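Local coordinates for CDC48 domain-containing protein (Pyrococcus horikoshii, PDB 4UZR) that is of unknown function, may bind ATP, and assembles into hexamers and dodecamers with a 12-bladed beta-propeller, at the interface of chains A and B and the interface of chains C and B. Residues are numbered along the deposited sequence; one frame, centred on the assembly and turned at random. Chains: chain A/B/C, Putative uncharacterized protein PH1500.

Contact 1: the interface of chains A and B. Residues chain A 14, 16, 18, 68; chain B 8, 14, 68, 70.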
# COMPACT_ATOMS: atom_id res chain seq x y z
N LEU A 14 -17.86 24.76 29.26
CA LEU A 14 -17.44 25.94 30.00
C LEU A 14 -18.53 27.01 30.03
O LEU A 14 -19.28 27.17 29.08
CB LEU A 14 -16.18 26.54 29.37
CG LEU A 14 -14.94 25.64 29.29
CD1 LEU A 14 -13.84 26.35 28.52
CD2 LEU A 14 -14.47 25.26 30.68
N PRO A 16 -19.59 30.82 29.57
CA PRO A 16 -19.07 31.73 28.54
C PRO A 16 -18.17 32.84 29.09
O PRO A 16 -17.41 33.44 28.33
CB PRO A 16 -20.33 32.32 27.90
CG PRO A 16 -21.51 31.75 28.64
CD PRO A 16 -21.01 31.07 29.87
N PHE A 18 -15.83 32.44 31.55
CA PHE A 18 -14.67 31.85 32.24
C PHE A 18 -13.38 32.63 32.00
O PHE A 18 -12.47 32.65 32.85
CB PHE A 18 -14.49 30.39 31.83
CG PHE A 18 -13.88 30.21 30.46
CD1 PHE A 18 -14.65 30.35 29.31
CD2 PHE A 18 -12.54 29.89 30.32
CE1 PHE A 18 -14.10 30.19 28.06
CE2 PHE A 18 -11.98 29.72 29.06
CZ PHE A 18 -12.76 29.87 27.93
N LEU A 68 -10.42 31.24 22.60
CA LEU A 68 -10.67 29.83 22.88
C LEU A 68 -10.47 28.99 21.62
O LEU A 68 -11.06 29.26 20.57
CB LEU A 68 -12.09 29.63 23.43
CG LEU A 68 -12.58 28.19 23.60
CD1 LEU A 68 -11.69 27.40 24.55
CD2 LEU A 68 -14.02 28.17 24.07
N PRO B 8 -17.74 26.90 19.14
CA PRO B 8 -17.06 27.80 18.20
C PRO B 8 -16.38 27.04 17.06
O PRO B 8 -15.82 25.96 17.28
CB PRO B 8 -16.02 28.50 19.07
CG PRO B 8 -15.80 27.58 20.22
CD PRO B 8 -17.12 26.90 20.47
N LEU B 14 -12.48 36.17 22.92
CA LEU B 14 -13.49 36.41 23.94
C LEU B 14 -13.41 37.78 24.61
O LEU B 14 -12.38 38.14 25.19
CB LEU B 14 -13.44 35.30 25.00
CG LEU B 14 -13.89 33.92 24.50
CD1 LEU B 14 -13.59 32.85 25.53
CD2 LEU B 14 -15.37 33.95 24.17
N LEU B 68 -20.56 26.91 26.62
CA LEU B 68 -19.68 26.62 25.49
C LEU B 68 -19.23 25.16 25.46
O LEU B 68 -18.81 24.61 26.48
CB LEU B 68 -18.46 27.54 25.50
CG LEU B 68 -18.72 29.01 25.18
CD1 LEU B 68 -17.42 29.80 25.17
CD2 LEU B 68 -19.45 29.14 23.86
N THR B 70 -16.46 22.48 24.03
CA THR B 70 -15.05 22.65 23.70
C THR B 70 -14.39 21.49 22.95
O THR B 70 -13.21 21.57 22.61
CB THR B 70 -14.21 22.97 24.96
OG1 THR B 70 -14.36 21.91 25.91
CG2 THR B 70 -14.68 24.27 25.59

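Contact 2: the interface of chains C and B. Residues chain C 32-33, 35; chain B 37-38, 40, 45, 47.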
# COMPACT_ATOMS: atom_id res chain seq x y z
N ARG C 32 -26.29 34.59 7.09
CA ARG C 32 -24.93 34.75 6.59
C ARG C 32 -24.50 33.53 5.79
O ARG C 32 -24.96 32.42 6.06
CB ARG C 32 -23.95 34.97 7.75
CG ARG C 32 -23.95 36.37 8.30
CD ARG C 32 -23.25 36.41 9.65
NE ARG C 32 -23.13 37.76 10.17
CZ ARG C 32 -24.07 38.36 10.90
NH1 ARG C 32 -25.20 37.72 11.19
NH2 ARG C 32 -23.89 39.60 11.34
N THR C 33 -23.60 33.73 4.84
CA THR C 33 -23.02 32.63 4.08
C THR C 33 -22.33 31.65 5.01
O THR C 33 -21.50 32.03 5.83
CB THR C 33 -21.99 33.13 3.04
OG1 THR C 33 -22.64 33.98 2.09
CG2 THR C 33 -21.36 31.96 2.30
N ASP C 35 -24.09 29.56 7.03
CA ASP C 35 -25.04 29.18 8.06
C ASP C 35 -25.79 27.91 7.67
O ASP C 35 -25.92 27.59 6.49
CB ASP C 35 -26.04 30.30 8.33
CG ASP C 35 -25.40 31.51 8.99
OD1 ASP C 35 -24.26 31.39 9.48
OD2 ASP C 35 -26.04 32.59 9.02
N ILE B 37 -24.65 29.11 13.16
CA ILE B 37 -24.96 30.53 13.15
C ILE B 37 -23.71 31.41 13.16
O ILE B 37 -22.80 31.20 13.95
CB ILE B 37 -25.83 30.92 14.36
CG1 ILE B 37 -26.98 29.92 14.53
CG2 ILE B 37 -26.36 32.34 14.22
CD1 ILE B 37 -27.83 30.18 15.74
N GLY B 38 -23.68 32.40 12.27
CA GLY B 38 -22.60 33.37 12.25
C GLY B 38 -22.96 34.57 13.11
O GLY B 38 -24.04 35.15 12.96
N SER B 40 -21.38 38.31 14.62
CA SER B 40 -20.31 39.30 14.57
C SER B 40 -19.81 39.62 15.97
O SER B 40 -20.52 40.22 16.77
CB SER B 40 -20.79 40.58 13.87
OG SER B 40 -19.71 41.48 13.68
N GLU B 45 -16.70 37.92 11.98
CA GLU B 45 -17.75 36.91 11.94
C GLU B 45 -17.24 35.61 12.55
O GLU B 45 -16.18 35.11 12.19
CB GLU B 45 -18.19 36.66 10.49
CG GLU B 45 -19.69 36.59 10.30
N LYS B 47 -18.44 31.63 13.58
CA LYS B 47 -19.44 30.58 13.42
C LYS B 47 -19.59 29.73 14.69
O LYS B 47 -18.60 29.39 15.33
CB LYS B 47 -19.10 29.68 12.23
CG LYS B 47 -19.08 30.39 10.88
CD LYS B 47 -20.46 30.41 10.25
CE LYS B 47 -20.46 31.22 8.96
NZ LYS B 47 -21.63 32.13 8.88

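Contact 1: the interface of chains A and B
A:Leu14 and B:Leu68 show how a short antiparallel bridge can join two copies of one protein, in this patch by backbone bonds and apolar side chains. The two residues exchange a pair of nearly straight backbone hydrogen bonds. B:Leu68 N donates to A:Leu14 O at 2.8 Å. In return, A:Leu14 N reaches B:Leu68 O at 2.9 Å. One residue of a loop is thereby added to the margin of strand 65-68 of chain B.

The apolar contacts build outward from this pair. The side chain of A:Leu14 crosses that of B:Thr70 at about a right angle, its CD1 lying 3.7 Å from the methyl CG2. The same CD1 sits over the centre of the A:Phe18 ring within its own chain, packing on one face. B:Leu14 arrives crosswise from the opposite face, out at the rim beside CE1 and CZ, with its CD1 3.7 Å from A:Phe18 CE1, so that the ring lies between two leucine methyls. With chi1 at 172°, A:Leu68 swings its branch away from the backbone N, and this lays CD2 against B:Leu68 CD1 at 3.9 Å as the two side chains run in opposite directions. A:Pro16 and B:Pro8 flank the leucines with looser contacts.

The patch makes a greasy seam stitched by main-chain bonds, one that probably helps to hold neighbouring subunits together in the hexamer.

Contact 2: the interface of chains C and B
The carboxylate oxygen OD1 of C:Asp35 illustrates how one acidic atom can meet two strands of a partner subunit. B:Lys47 NZ lies 2.8 Å from OD1 in a salt bridge that is also a hydrogen bond, coming from above the carboxylate plane, 40° out of it. The backbone N of B:Gly38 lies 3.0 Å from C:Asp35 OD1, but its N-H is turned well aside (121° at the hydrogen), and the bond is weak.

The same ammonium group donates to the main-chain carbonyl of C:Thr33, NZ to O 3.0 Å, again from above the plane of the acceptor. B:Lys47 gets there through a chain bent at chi2 (-87°) and chi4, which brings its end across the aspartate at about a right angle. Within chain C, the other carboxylate oxygen, OD2, accepts the backbone N of C:Arg32 at 2.8 Å. This second-shell bond ties the loop together and restrains rotation of the carboxylate. An alanine in place of C:Asp35 would probably leave the B:Lys47 ammonium without its countercharge and the C:Arg32 amide without this acceptor, setting the loop free to shift.

Packing is carried by C:Arg32, extended from CG to NE alongside the partner. Its CD lies 3.6 Å from CG of B:Glu45, whose side chain is incompletely modelled, so any carboxylate partnership cannot be judged. C:Arg32 NH1 is 3.3 Å from B:Gly38 O, near but not counted as a hydrogen bond, and the backbone N of B:Ser40 lies over one face of the guanidinium toward the rim.

In the fold, the chain C loop between strands 30-31 and 36-41, as these run in chain A, rests on strands 36-41 and 44-54 of chain B. Both sides fall in the stretch that resembles domain 2 of CDC48, probably the N-terminal part of each subunit, and the two-fold symmetry of this interface repeats the contact with the chains exchanged.

Chain B takes part in both contacts, and the centres of their C-alpha atoms lie about 17 Å apart. It presents different elements to each neighbour: contact 1 uses strands 3-9 and 65-68 with adjoining loops, whereas contact 2 uses strands 36-41 and 44-54. No residue position is common to the two sites, so one subunit can engage both partners together. Their symmetry differs as well, since the interface of contact 2 is two-fold and that of contact 1 is not. A plausible reading is that contact 1 joins neighbours round a hexamer and contact 2 pairs hexamers into the dodecamer.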